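Local coordinates for protein fructosamine deglycase FrlB (Bacillus subtilis, PDB 3EUA) that catalyses the breakdown of a range of fructosamine 6-phosphates to glucose 6-phosphate and a free amino acid, at residues A203-V207 with P296-N300; A38-S43 with N137-Y142; A200-N204 with D253-E259; Q167-V171 with Y281-I286. One frame throughout, in Å; residues are numbered along the deposited sequence.

Contact 1: residues A203-V207 with P296-N300; sequences ANYGV and PLVLN
Residues 203-207 pass from loop or turn into helix 205-220: all five have phi between about -100° and -60° with psi from -45° to -9°, and the bond from Val-207 N to Asn-204 O, 3.1 Å, is weak. Residues 296-300 are helical throughout, with Asn-300 N bonded to Pro-296 O at 2.9 Å, but the helix is kinked where the N atoms of Pro-296 and Leu-297 lack a bond to the preceding turn; proline has no N-H to give. The two CA traces come closest at Asn-204 and Pro-296 (5.0 Å) and, one turn on, at Val-207 and Asn-300 (5.8 Å). Pro-296, ring puckered C-gamma exo, points toward the other segment: its CG lies 3.3 Å from Ala-203 O and 4.0 Å from Ala-203 CB. Val-207, in the t rotamer, points toward residues 296-300, with CG2 3.4 Å from Pro-296 O and 3.9 Å from Pro-296 CB, while its CG1 sits 3.7 Å from Asn-300 CA. Leu-299 (m, t) and the proline ring both touch the side chain of Asn-204. Van der Waals contact alone joins the segments. The loop and start of helix 205-220 pack on helix 288-313 inside the second SIS domain, near the centre of the chain, where Val-207, Leu-297 and Asn-300 also meet Tyr-138 of helix 137-153 and Leu-297 reaches helix 158-190.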
loop_
_atom_site.group_PDB
_atom_site.type_symbol
_atom_site.label_atom_id
_atom_site.label_comp_id
_atom_site.label_asym_id
_atom_site.label_seq_id
_atom_site.Cartn_x
_atom_site.Cartn_y
_atom_site.Cartn_z
ATOM N N ALA A 203 3.297 2.536 -11.584
ATOM C CA ALA A 203 4.244 1.432 -11.657
ATOM C C ALA A 203 5.582 1.725 -11.004
ATOM O O ALA A 203 6.385 0.817 -10.866
ATOM C CB ALA A 203 4.453 1.029 -13.100
ATOM N N ASN A 204 5.816 2.988 -10.619
ATOM C CA ASN A 204 7.072 3.415 -10.009
ATOM C C ASN A 204 7.023 3.443 -8.483
ATOM O O ASN A 204 8.064 3.633 -7.832
ATOM C CB ASN A 204 7.382 4.852 -10.504
ATOM C CG ASN A 204 7.116 5.013 -11.982
ATOM O OD1 ASN A 204 6.184 5.711 -12.394
ATOM N ND2 ASN A 204 7.847 4.275 -12.778
ATOM N N TYR A 205 5.830 3.286 -7.890
ATOM C CA TYR A 205 5.683 3.402 -6.440
ATOM C C TYR A 205 6.517 2.384 -5.684
ATOM O O TYR A 205 7.138 2.738 -4.692
ATOM C CB TYR A 205 4.207 3.376 -5.985
ATOM C CG TYR A 205 4.126 3.519 -4.459
ATOM C CD1 TYR A 205 4.358 4.750 -3.859
ATOM C CD2 TYR A 205 3.915 2.421 -3.631
ATOM C CE1 TYR A 205 4.344 4.905 -2.504
ATOM C CE2 TYR A 205 3.883 2.573 -2.234
ATOM C CZ TYR A 205 4.111 3.819 -1.689
ATOM O OH TYR A 205 4.120 3.986 -0.329
ATOM N N GLY A 206 6.596 1.141 -6.148
ATOM C CA GLY A 206 7.415 0.121 -5.450
ATOM C C GLY A 206 8.906 0.459 -5.433
ATOM O O GLY A 206 9.592 0.101 -4.475
ATOM N N VAL A 207 9.390 1.189 -6.453
ATOM C CA VAL A 207 10.796 1.633 -6.525
ATOM C C VAL A 207 11.093 2.612 -5.389
ATOM O O VAL A 207 12.138 2.504 -4.727
ATOM C CB VAL A 207 11.147 2.256 -7.932
ATOM C CG1 VAL A 207 12.557 2.780 -7.993
ATOM C CG2 VAL A 207 10.916 1.223 -8.992
ATOM N N PRO A 296 10.228 1.888 -14.564
ATOM C CA PRO A 296 10.615 1.694 -13.151
ATOM C C PRO A 296 11.910 0.892 -12.934
ATOM O O PRO A 296 12.617 1.098 -11.919
ATOM C CB PRO A 296 9.437 0.936 -12.540
ATOM C CG PRO A 296 8.375 0.838 -13.542
ATOM C CD PRO A 296 8.873 1.380 -14.859
ATOM N N LEU A 297 12.180 -0.056 -13.834
ATOM C CA LEU A 297 13.423 -0.860 -13.768
ATOM C C LEU A 297 14.631 0.034 -13.938
ATOM O O LEU A 297 15.628 -0.096 -13.212
ATOM C CB LEU A 297 13.467 -1.959 -14.804
ATOM C CG LEU A 297 12.587 -3.163 -14.545
ATOM C CD1 LEU A 297 11.118 -2.796 -14.239
ATOM C CD2 LEU A 297 12.662 -4.077 -15.746
ATOM N N VAL A 298 14.545 0.959 -14.862
ATOM C CA VAL A 298 15.642 1.902 -15.091
ATOM C C VAL A 298 15.822 2.848 -13.905
ATOM O O VAL A 298 16.930 3.103 -13.475
ATOM C CB VAL A 298 15.381 2.757 -16.335
ATOM C CG1 VAL A 298 16.616 3.596 -16.603
ATOM C CG2 VAL A 298 15.092 1.855 -17.549
ATOM N N LEU A 299 14.708 3.381 -13.395
ATOM C CA LEU A 299 14.735 4.287 -12.244
ATOM C C LEU A 299 15.371 3.562 -11.049
ATOM O O LEU A 299 16.243 4.107 -10.349
ATOM C CB LEU A 299 13.316 4.823 -11.951
ATOM C CG LEU A 299 12.706 5.878 -12.915
ATOM C CD1 LEU A 299 11.178 6.034 -12.765
ATOM C CD2 LEU A 299 13.445 7.227 -12.677
ATOM N N ASN A 300 14.982 2.313 -10.862
ATOM C CA ASN A 300 15.540 1.509 -9.804
ATOM C C ASN A 300 17.049 1.297 -9.926
ATOM O O ASN A 300 17.772 1.321 -8.910
ATOM C CB ASN A 300 14.885 0.139 -9.777
ATOM C CG ASN A 300 15.335 -0.670 -8.616
ATOM O OD1 ASN A 300 15.132 -0.264 -7.485
ATOM N ND2 ASN A 300 15.910 -1.858 -8.873
#

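Contact 2: residues A38-S43 with N137-Y142; sequences AIMYPS and NYGVLY
A type I turn from Ala-38 to Tyr-41, closed by Tyr-41 N to Ala-38 O at 3.2 Å, leads into helix 41-50, while residues 137-142 form the first turns of helix 137-153. The CA atoms pair Ile-39 with Tyr-138 at 6.4 Å and Ser-43 with Tyr-142 at 7.0 Å. Ile-39 (p, t) points toward the other segment. Ile-39 CB stands 3.9 Å from the centroid of the Tyr-138 ring, 19° off the normal, a CH-pi contact over the face; Ile-39 CG2 is 3.7 Å from Tyr-138 CZ, and Ile-39 CD1 is 3.8 Å from Asn-137 CB. Tyr-138 (m, chi2 -82°) has its CA-to-CB bond sideways to residues 38-43, but its ring comes nearer, over Ile-39, with Pro-42 CG at the ring edge, 4.2 Å from Tyr-138 CE1. Leu-141 (t, p) puts CD2 3.4 Å from Ile-39 O and 3.6 Å from CG of selenomethionine Met-40. Leu-141 CG lies 3.4 Å from Ser-43 OG. Tyr-142 (m, chi2 -15°) places OH 3.2 Å from Pro-42 CB, that hydroxyl being hydrogen-bonded to Tyr-293 O. Asn-137, in the p rotamer, turns OD1 back to accept from Tyr-138 N at 2.8 Å. The contact joins the turn and start of helix 41-50 to helix 137-153 of the first SIS domain, and its chemistry implies that shape fit and apolar burial, not polar pairing, hold them together.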
loop_
_atom_site.group_PDB
_atom_site.type_symbol
_atom_site.label_atom_id
_atom_site.label_comp_id
_atom_site.label_asym_id
_atom_site.label_seq_id
_atom_site.Cartn_x
_atom_site.Cartn_y
_atom_site.Cartn_z
ATOM N N ALA A 38 8.475 -5.336 -3.026
ATOM C CA ALA A 38 8.510 -4.069 -3.789
ATOM C C ALA A 38 8.696 -4.278 -5.282
ATOM O O ALA A 38 8.119 -3.549 -6.082
ATOM C CB ALA A 38 9.588 -3.165 -3.267
ATOM N N ILE A 39 9.497 -5.267 -5.679
ATOM C CA ILE A 39 9.719 -5.501 -7.113
ATOM C C ILE A 39 8.458 -5.954 -7.839
ATOM O O ILE A 39 8.428 -5.974 -9.055
ATOM C CB ILE A 39 10.852 -6.520 -7.431
ATOM C CG1 ILE A 39 10.420 -7.984 -7.193
ATOM C CG2 ILE A 39 12.165 -6.136 -6.704
ATOM C CD1 ILE A 39 11.391 -8.979 -7.881
HETATM N N MSE A 40 7.425 -6.336 -7.098
HETATM C CA MSE A 40 6.174 -6.789 -7.715
HETATM C C MSE A 40 5.129 -5.717 -7.987
HETATM O O MSE A 40 4.107 -5.993 -8.639
HETATM C CB MSE A 40 5.546 -7.879 -6.865
HETATM C CG MSE A 40 6.299 -9.212 -6.965
HETATM SE SE MSE A 40 5.740 -10.489 -5.657
HETATM C CE MSE A 40 7.191 -11.691 -5.969
ATOM N N TYR A 41 5.364 -4.499 -7.497
ATOM C CA TYR A 41 4.403 -3.435 -7.665
ATOM C C TYR A 41 4.150 -3.133 -9.142
ATOM O O TYR A 41 2.996 -2.941 -9.543
ATOM C CB TYR A 41 4.798 -2.173 -6.888
ATOM C CG TYR A 41 4.556 -2.268 -5.394
ATOM C CD1 TYR A 41 5.092 -3.294 -4.628
ATOM C CD2 TYR A 41 3.882 -1.281 -4.729
ATOM C CE1 TYR A 41 4.893 -3.348 -3.251
ATOM C CE2 TYR A 41 3.695 -1.322 -3.349
ATOM C CZ TYR A 41 4.198 -2.352 -2.624
ATOM O OH TYR A 41 4.011 -2.413 -1.256
ATOM N N PRO A 42 5.203 -3.065 -9.967
ATOM C CA PRO A 42 4.998 -2.838 -11.404
ATOM C C PRO A 42 4.151 -3.947 -12.055
ATOM O O PRO A 42 3.340 -3.692 -12.920
ATOM C CB PRO A 42 6.411 -2.880 -11.959
ATOM C CG PRO A 42 7.268 -2.611 -10.832
ATOM C CD PRO A 42 6.626 -3.103 -9.624
ATOM N N SER A 43 4.347 -5.192 -11.615
ATOM C CA SER A 43 3.553 -6.308 -12.157
ATOM C C SER A 43 2.073 -6.180 -11.808
ATOM O O SER A 43 1.218 -6.647 -12.573
ATOM C CB SER A 43 4.121 -7.632 -11.688
ATOM O OG SER A 43 5.383 -7.855 -12.323
ATOM N N ASN A 137 16.000 -10.057 -11.342
ATOM C CA ASN A 137 14.731 -10.349 -10.660
ATOM C C ASN A 137 13.555 -9.618 -11.356
ATOM O O ASN A 137 12.530 -10.216 -11.694
ATOM C CB ASN A 137 14.801 -10.094 -9.147
ATOM C CG ASN A 137 15.226 -8.663 -8.770
ATOM O OD1 ASN A 137 15.526 -7.836 -9.625
ATOM N ND2 ASN A 137 15.218 -8.369 -7.453
ATOM N N TYR A 138 13.715 -8.334 -11.639
ATOM C CA TYR A 138 12.656 -7.626 -12.368
ATOM C C TYR A 138 12.409 -8.214 -13.772
ATOM O O TYR A 138 11.239 -8.256 -14.260
ATOM C CB TYR A 138 13.007 -6.170 -12.522
ATOM C CG TYR A 138 12.729 -5.256 -11.331
ATOM C CD1 TYR A 138 11.454 -4.753 -11.123
ATOM C CD2 TYR A 138 13.755 -4.812 -10.508
ATOM C CE1 TYR A 138 11.171 -3.887 -10.090
ATOM C CE2 TYR A 138 13.488 -3.910 -9.444
ATOM C CZ TYR A 138 12.187 -3.467 -9.240
ATOM O OH TYR A 138 11.899 -2.595 -8.218
ATOM N N GLY A 139 13.490 -8.648 -14.434
ATOM C CA GLY A 139 13.394 -9.222 -15.790
ATOM C C GLY A 139 12.618 -10.498 -15.815
ATOM O O GLY A 139 11.681 -10.646 -16.593
ATOM N N VAL A 140 13.008 -11.420 -14.941
ATOM C CA VAL A 140 12.381 -12.742 -14.849
ATOM C C VAL A 140 10.928 -12.612 -14.441
ATOM O O VAL A 140 10.088 -13.326 -14.937
ATOM C CB VAL A 140 13.177 -13.669 -13.862
ATOM C CG1 VAL A 140 12.380 -14.899 -13.450
ATOM C CG2 VAL A 140 14.560 -14.073 -14.473
ATOM N N LEU A 141 10.645 -11.684 -13.537
ATOM C CA LEU A 141 9.272 -11.453 -13.082
ATOM C C LEU A 141 8.393 -11.039 -14.259
ATOM O O LEU A 141 7.274 -11.546 -14.422
ATOM C CB LEU A 141 9.237 -10.400 -11.976
ATOM C CG LEU A 141 7.857 -9.987 -11.433
ATOM C CD1 LEU A 141 6.976 -11.198 -11.218
ATOM C CD2 LEU A 141 8.043 -9.190 -10.125
ATOM N N TYR A 142 8.874 -10.119 -15.071
ATOM C CA TYR A 142 8.124 -9.727 -16.259
ATOM C C TYR A 142 7.998 -10.857 -17.311
ATOM O O TYR A 142 6.992 -10.949 -18.009
ATOM C CB TYR A 142 8.669 -8.440 -16.903
ATOM C CG TYR A 142 8.160 -7.130 -16.334
ATOM C CD1 TYR A 142 7.024 -7.061 -15.502
ATOM C CD2 TYR A 142 8.653 -5.925 -16.836
ATOM C CE1 TYR A 142 6.518 -5.832 -15.061
ATOM C CE2 TYR A 142 8.145 -4.669 -16.402
ATOM C CZ TYR A 142 7.097 -4.644 -15.509
ATOM O OH TYR A 142 6.594 -3.452 -15.098
#

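Contact 3: residues A200-N204 with D253-E259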
loop_
_atom_site.group_PDB
_atom_site.type_symbol
_atom_site.label_atom_id
_atom_site.label_comp_id
_atom_site.label_asym_id
_atom_site.label_seq_id
_atom_site.Cartn_x
_atom_site.Cartn_y
_atom_site.Cartn_z
ATOM N N ALA A 200 6.561 8.784 -5.639
ATOM C CA ALA A 200 6.264 8.303 -6.997
ATOM C C ALA A 200 4.813 7.782 -7.022
ATOM O O ALA A 200 4.130 7.795 -5.982
ATOM C CB ALA A 200 7.236 7.218 -7.433
ATOM N N SER A 201 4.338 7.386 -8.203
ATOM C CA SER A 201 2.988 6.839 -8.381
ATOM C C SER A 201 2.988 5.703 -9.397
ATOM O O SER A 201 4.033 5.302 -9.921
ATOM C CB SER A 201 2.004 7.938 -8.820
ATOM O OG SER A 201 2.342 8.444 -10.098
ATOM N N GLY A 202 1.826 5.106 -9.600
ATOM C CA GLY A 202 1.690 4.040 -10.589
ATOM C C GLY A 202 2.677 2.904 -10.467
ATOM O O GLY A 202 2.915 2.402 -9.383
ATOM N N ALA A 203 3.297 2.536 -11.584
ATOM C CA ALA A 203 4.244 1.432 -11.657
ATOM C C ALA A 203 5.582 1.725 -11.004
ATOM O O ALA A 203 6.385 0.817 -10.866
ATOM C CB ALA A 203 4.453 1.029 -13.100
ATOM N N ASN A 204 5.816 2.988 -10.619
ATOM C CA ASN A 204 7.072 3.415 -10.009
ATOM C C ASN A 204 7.023 3.443 -8.483
ATOM O O ASN A 204 8.064 3.633 -7.832
ATOM C CB ASN A 204 7.382 4.852 -10.504
ATOM C CG ASN A 204 7.116 5.013 -11.982
ATOM O OD1 ASN A 204 6.184 5.711 -12.394
ATOM N ND2 ASN A 204 7.847 4.275 -12.778
ATOM N N ASP A 253 4.565 5.964 -17.224
ATOM C CA ASP A 253 3.259 5.308 -17.253
ATOM C C ASP A 253 2.146 6.369 -17.260
ATOM O O ASP A 253 2.391 7.594 -17.279
ATOM C CB ASP A 253 3.093 4.183 -16.168
ATOM C CG ASP A 253 2.991 4.684 -14.706
ATOM O OD1 ASP A 253 2.567 5.840 -14.439
ATOM O OD2 ASP A 253 3.329 3.879 -13.791
ATOM N N GLU A 254 0.920 5.875 -17.260
ATOM C CA GLU A 254 -0.247 6.709 -17.305
ATOM C C GLU A 254 -0.392 7.656 -16.122
ATOM O O GLU A 254 -1.111 8.622 -16.236
ATOM C CB GLU A 254 -1.522 5.841 -17.382
ATOM C CG GLU A 254 -1.756 4.996 -18.642
ATOM C CD GLU A 254 -0.860 3.774 -18.793
ATOM O OE1 GLU A 254 -0.019 3.519 -17.905
ATOM O OE2 GLU A 254 -1.011 3.063 -19.816
ATOM N N THR A 255 0.281 7.370 -15.001
ATOM C CA THR A 255 0.185 8.164 -13.792
ATOM C C THR A 255 1.231 9.258 -13.688
ATOM O O THR A 255 1.233 9.995 -12.709
ATOM C CB THR A 255 0.243 7.261 -12.521
ATOM O OG1 THR A 255 1.591 6.856 -12.229
ATOM C CG2 THR A 255 -0.642 6.033 -12.682
ATOM N N ARG A 256 2.084 9.410 -14.694
ATOM C CA ARG A 256 3.081 10.466 -14.679
ATOM C C ARG A 256 2.492 11.866 -14.324
ATOM O O ARG A 256 3.156 12.642 -13.621
ATOM C CB ARG A 256 3.798 10.526 -16.009
ATOM C CG ARG A 256 4.862 11.598 -16.078
ATOM C CD ARG A 256 5.373 11.688 -17.461
ATOM N NE ARG A 256 6.287 12.805 -17.585
ATOM C CZ ARG A 256 7.571 12.773 -17.269
ATOM N NH1 ARG A 256 8.170 11.659 -16.822
ATOM N NH2 ARG A 256 8.278 13.876 -17.450
ATOM N N PRO A 257 1.269 12.216 -14.818
ATOM C CA PRO A 257 0.729 13.516 -14.381
ATOM C C PRO A 257 0.685 13.713 -12.857
ATOM O O PRO A 257 0.820 14.852 -12.391
ATOM C CB PRO A 257 -0.688 13.502 -14.946
ATOM C CG PRO A 257 -0.589 12.603 -16.166
ATOM C CD PRO A 257 0.347 11.540 -15.763
ATOM N N LEU A 258 0.468 12.633 -12.096
ATOM C CA LEU A 258 0.462 12.724 -10.629
ATOM C C LEU A 258 1.834 13.162 -10.138
ATOM O O LEU A 258 1.924 14.022 -9.272
ATOM C CB LEU A 258 0.110 11.379 -9.957
ATOM C CG LEU A 258 -1.344 10.881 -9.943
ATOM C CD1 LEU A 258 -1.973 10.840 -11.347
ATOM C CD2 LEU A 258 -1.440 9.504 -9.187
ATOM N N GLU A 259 2.879 12.578 -10.736
ATOM C CA GLU A 259 4.276 12.845 -10.396
ATOM C C GLU A 259 4.654 14.282 -10.792
ATOM O O GLU A 259 5.285 15.016 -10.046
ATOM C CB GLU A 259 5.152 11.768 -11.075
ATOM C CG GLU A 259 4.828 10.332 -10.542
ATOM C CD GLU A 259 5.468 9.160 -11.294
ATOM O OE1 GLU A 259 5.543 9.174 -12.567
ATOM O OE2 GLU A 259 5.836 8.172 -10.586
#
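Asp-253, ahead of the turn that leads into helix 256-269, makes a capping bond: Asp-253 OD1 accepts from Thr-255 N at 2.8 Å and from Thr-255 OG1 at 2.6 Å, leaving OD2 a short 2.6 Å hydrogen bond from Ala-203 N. Asp-253 also starts a type I turn that ends at Arg-256, within which the Glu-254 carbonyl bonds Gln-66 of the second subunit. At Thr-255, the OG1 atom lies 2.8 Å from Ser-201 OG; the serine proton can also reach Thr-255 O at 3.2 Å, a weak alternative. Gly-202, facing this residue, has phi 52°, and a CB there would collide with both Thr-255 OG1 and Asp-253 OD2; Gly-202 N bonds Glu-63 of the second subunit. Loops meeting like this, each after a parallel strand (197-200 and 246-250, neighbours in the sheet), belong to the alpha/beta sandwich of the second SIS domain and bring the subunit interface to the strand ends. The CA-to-CB bond of Arg-256 points away, and its guanidinium forms salt bridges with Glu-260 and Asp-277. Leu-258 CB lies 3.7 Å from Ser-201 OG. Glu-259 splits its carboxylate: OE2 accepts from Ser-201 N at 2.9 Å, and OE1 accepts from Gly-251 N.

Contact 4: residues Q167-V171 with Y281-I286; sequences QLQAV and YDFTAI
One water supplies the polar link in an otherwise mainly apolar contact: it donates to Val-171 O at 2.7 Å and accepts from Asp-282 N at 3.3 Å. Residues 167-171 are a turn of helix 158-190. Residues 281-286 are irregular, with Asp-282 OD1 accepting from Thr-284 N at 3.0 Å in an Asx turn and also from Thr-284 OG1 at 2.6 Å; overlapping it is a type I turn from Phe-283 to Ile-286 closed by Ile-286 N to Phe-283 O at 3.0 Å. Closest CA pairs are Val-171 with Asp-282 (6.0 Å) and Gln-167 with Ala-285 (6.6 Å). Val-171, rotamer t, rests CG1 over a face of the Phe-283 ring, 4.2 Å from CZ, with CG2 3.4 Å from Asp-282 O. Leu-168 (t, p) brings CD1 to 4.3 Å from Phe-283 CE2 and 4.1 Å from Ile-286 CD1. Ile-286 (m, m) also sets that CD1 3.7 Å from Gln-167 CB, and Ala-285 CB is 3.7 Å from Gln-167 OE1. Phe-283 and Leu-168 continue inward onto Val-298 of helix 288-313. The whole is a strand-to-helix connection of the second SIS domain, folded by overlapping Asx and type I turns and laid against a long helix.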
loop_
_atom_site.group_PDB
_atom_site.type_symbol
_atom_site.label_atom_id
_atom_site.label_comp_id
_atom_site.label_asym_id
_atom_site.label_seq_id
_atom_site.Cartn_x
_atom_site.Cartn_y
_atom_site.Cartn_z
ATOM N N GLN A 167 16.627 -4.887 -24.752
ATOM C CA GLN A 167 17.168 -3.553 -25.054
ATOM C C GLN A 167 17.372 -2.683 -23.802
ATOM O O GLN A 167 18.076 -1.669 -23.851
ATOM C CB GLN A 167 16.207 -2.815 -25.962
ATOM C CG GLN A 167 16.040 -3.441 -27.315
ATOM C CD GLN A 167 17.251 -3.265 -28.216
ATOM O OE1 GLN A 167 18.053 -2.349 -28.045
ATOM N NE2 GLN A 167 17.354 -4.119 -29.223
ATOM N N LEU A 168 16.801 -3.081 -22.665
ATOM C CA LEU A 168 16.866 -2.247 -21.460
ATOM C C LEU A 168 18.265 -2.163 -20.826
ATOM O O LEU A 168 18.574 -1.187 -20.147
ATOM C CB LEU A 168 15.854 -2.734 -20.411
ATOM C CG LEU A 168 15.357 -1.651 -19.465
ATOM C CD1 LEU A 168 14.544 -0.609 -20.293
ATOM C CD2 LEU A 168 14.527 -2.258 -18.366
ATOM N N GLN A 169 19.123 -3.163 -21.025
ATOM C CA GLN A 169 20.451 -3.067 -20.430
ATOM C C GLN A 169 21.186 -1.863 -21.013
ATOM O O GLN A 169 21.861 -1.171 -20.286
ATOM C CB GLN A 169 21.287 -4.328 -20.593
ATOM C CG GLN A 169 22.611 -4.307 -19.797
ATOM C CD GLN A 169 22.411 -4.195 -18.316
ATOM O OE1 GLN A 169 21.429 -4.724 -17.765
ATOM N NE2 GLN A 169 23.370 -3.541 -17.624
ATOM N N ALA A 170 21.042 -1.600 -22.312
ATOM C CA ALA A 170 21.703 -0.455 -22.923
ATOM C C ALA A 170 21.147 0.844 -22.320
ATOM O O ALA A 170 21.889 1.818 -22.132
ATOM C CB ALA A 170 21.525 -0.473 -24.435
ATOM N N VAL A 171 19.853 0.834 -21.983
ATOM C CA VAL A 171 19.201 1.994 -21.347
ATOM C C VAL A 171 19.844 2.239 -19.973
ATOM O O VAL A 171 20.151 3.388 -19.628
ATOM C CB VAL A 171 17.650 1.811 -21.181
ATOM C CG1 VAL A 171 17.006 3.097 -20.655
ATOM C CG2 VAL A 171 16.967 1.397 -22.524
ATOM N N TYR A 281 15.938 9.707 -19.930
ATOM C CA TYR A 281 16.698 8.556 -20.380
ATOM C C TYR A 281 16.304 8.202 -21.804
ATOM O O TYR A 281 15.328 8.737 -22.340
ATOM C CB TYR A 281 16.522 7.363 -19.410
ATOM C CG TYR A 281 16.748 7.728 -17.957
ATOM C CD1 TYR A 281 17.778 8.593 -17.575
ATOM C CD2 TYR A 281 15.973 7.171 -16.958
ATOM C CE1 TYR A 281 17.986 8.936 -16.242
ATOM C CE2 TYR A 281 16.184 7.501 -15.593
ATOM C CZ TYR A 281 17.184 8.381 -15.253
ATOM O OH TYR A 281 17.386 8.705 -13.940
ATOM N N ASP A 282 17.057 7.293 -22.421
ATOM C CA ASP A 282 16.832 6.900 -23.817
ATOM C C ASP A 282 16.004 5.629 -23.973
ATOM O O ASP A 282 16.539 4.535 -23.867
ATOM C CB ASP A 282 18.204 6.731 -24.473
ATOM C CG ASP A 282 18.124 6.371 -25.941
ATOM O OD1 ASP A 282 16.997 6.221 -26.465
ATOM O OD2 ASP A 282 19.205 6.228 -26.570
ATOM N N PHE A 283 14.715 5.789 -24.249
ATOM C CA PHE A 283 13.799 4.678 -24.475
ATOM C C PHE A 283 13.433 4.562 -25.943
ATOM O O PHE A 283 12.426 3.966 -26.280
ATOM C CB PHE A 283 12.526 4.870 -23.632
ATOM C CG PHE A 283 12.729 4.617 -22.140
ATOM C CD1 PHE A 283 13.227 5.612 -21.308
ATOM C CD2 PHE A 283 12.385 3.404 -21.584
ATOM C CE1 PHE A 283 13.412 5.369 -19.954
ATOM C CE2 PHE A 283 12.565 3.161 -20.246
ATOM C CZ PHE A 283 13.081 4.135 -19.431
ATOM N N THR A 284 14.269 5.100 -26.828
ATOM C CA THR A 284 13.996 5.091 -28.260
ATOM C C THR A 284 13.938 3.688 -28.892
ATOM O O THR A 284 13.278 3.521 -29.930
ATOM C CB THR A 284 15.047 6.013 -29.027
ATOM O OG1 THR A 284 16.369 5.481 -28.919
ATOM C CG2 THR A 284 15.062 7.444 -28.459
ATOM N N ALA A 285 14.606 2.700 -28.285
ATOM C CA ALA A 285 14.580 1.313 -28.774
ATOM C C ALA A 285 13.505 0.477 -28.058
ATOM O O ALA A 285 13.400 -0.724 -28.287
ATOM C CB ALA A 285 15.961 0.682 -28.612
ATOM N N ILE A 286 12.729 1.101 -27.178
ATOM C CA ILE A 286 11.675 0.413 -26.452
ATOM C C ILE A 286 10.342 0.794 -27.075
ATOM O O ILE A 286 10.119 1.978 -27.347
ATOM C CB ILE A 286 11.676 0.805 -24.960
ATOM C CG1 ILE A 286 13.086 0.697 -24.341
ATOM C CG2 ILE A 286 10.641 -0.049 -24.203
ATOM C CD1 ILE A 286 13.635 -0.687 -24.327
HETATM O O HOH W 1 19.347 5.653 -20.764
#

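From the N terminus, contact 2 is complete before the others begin: it closes a loop of 93 residues within the first SIS repeat, joining helices 41-50 and 137-153. Contact 4 opens next, at 167-171. Contacts 3 and 1 then start from the same stretch, sharing Ala-203 and Asn-204. Contact 3 closes first, at 253-259, nested inside the loop that contact 4 closes by laying the connection before helix 288-313 on helix 158-190; contact 1 closes last and so crosses contact 4. Contacts 1 and 3 tie the start of helix 205-220 to helices 288-313 and 256-269. Contact 1 touches all three others, meeting contact 2 through Tyr-138 and Pro-42, where the two repeats join.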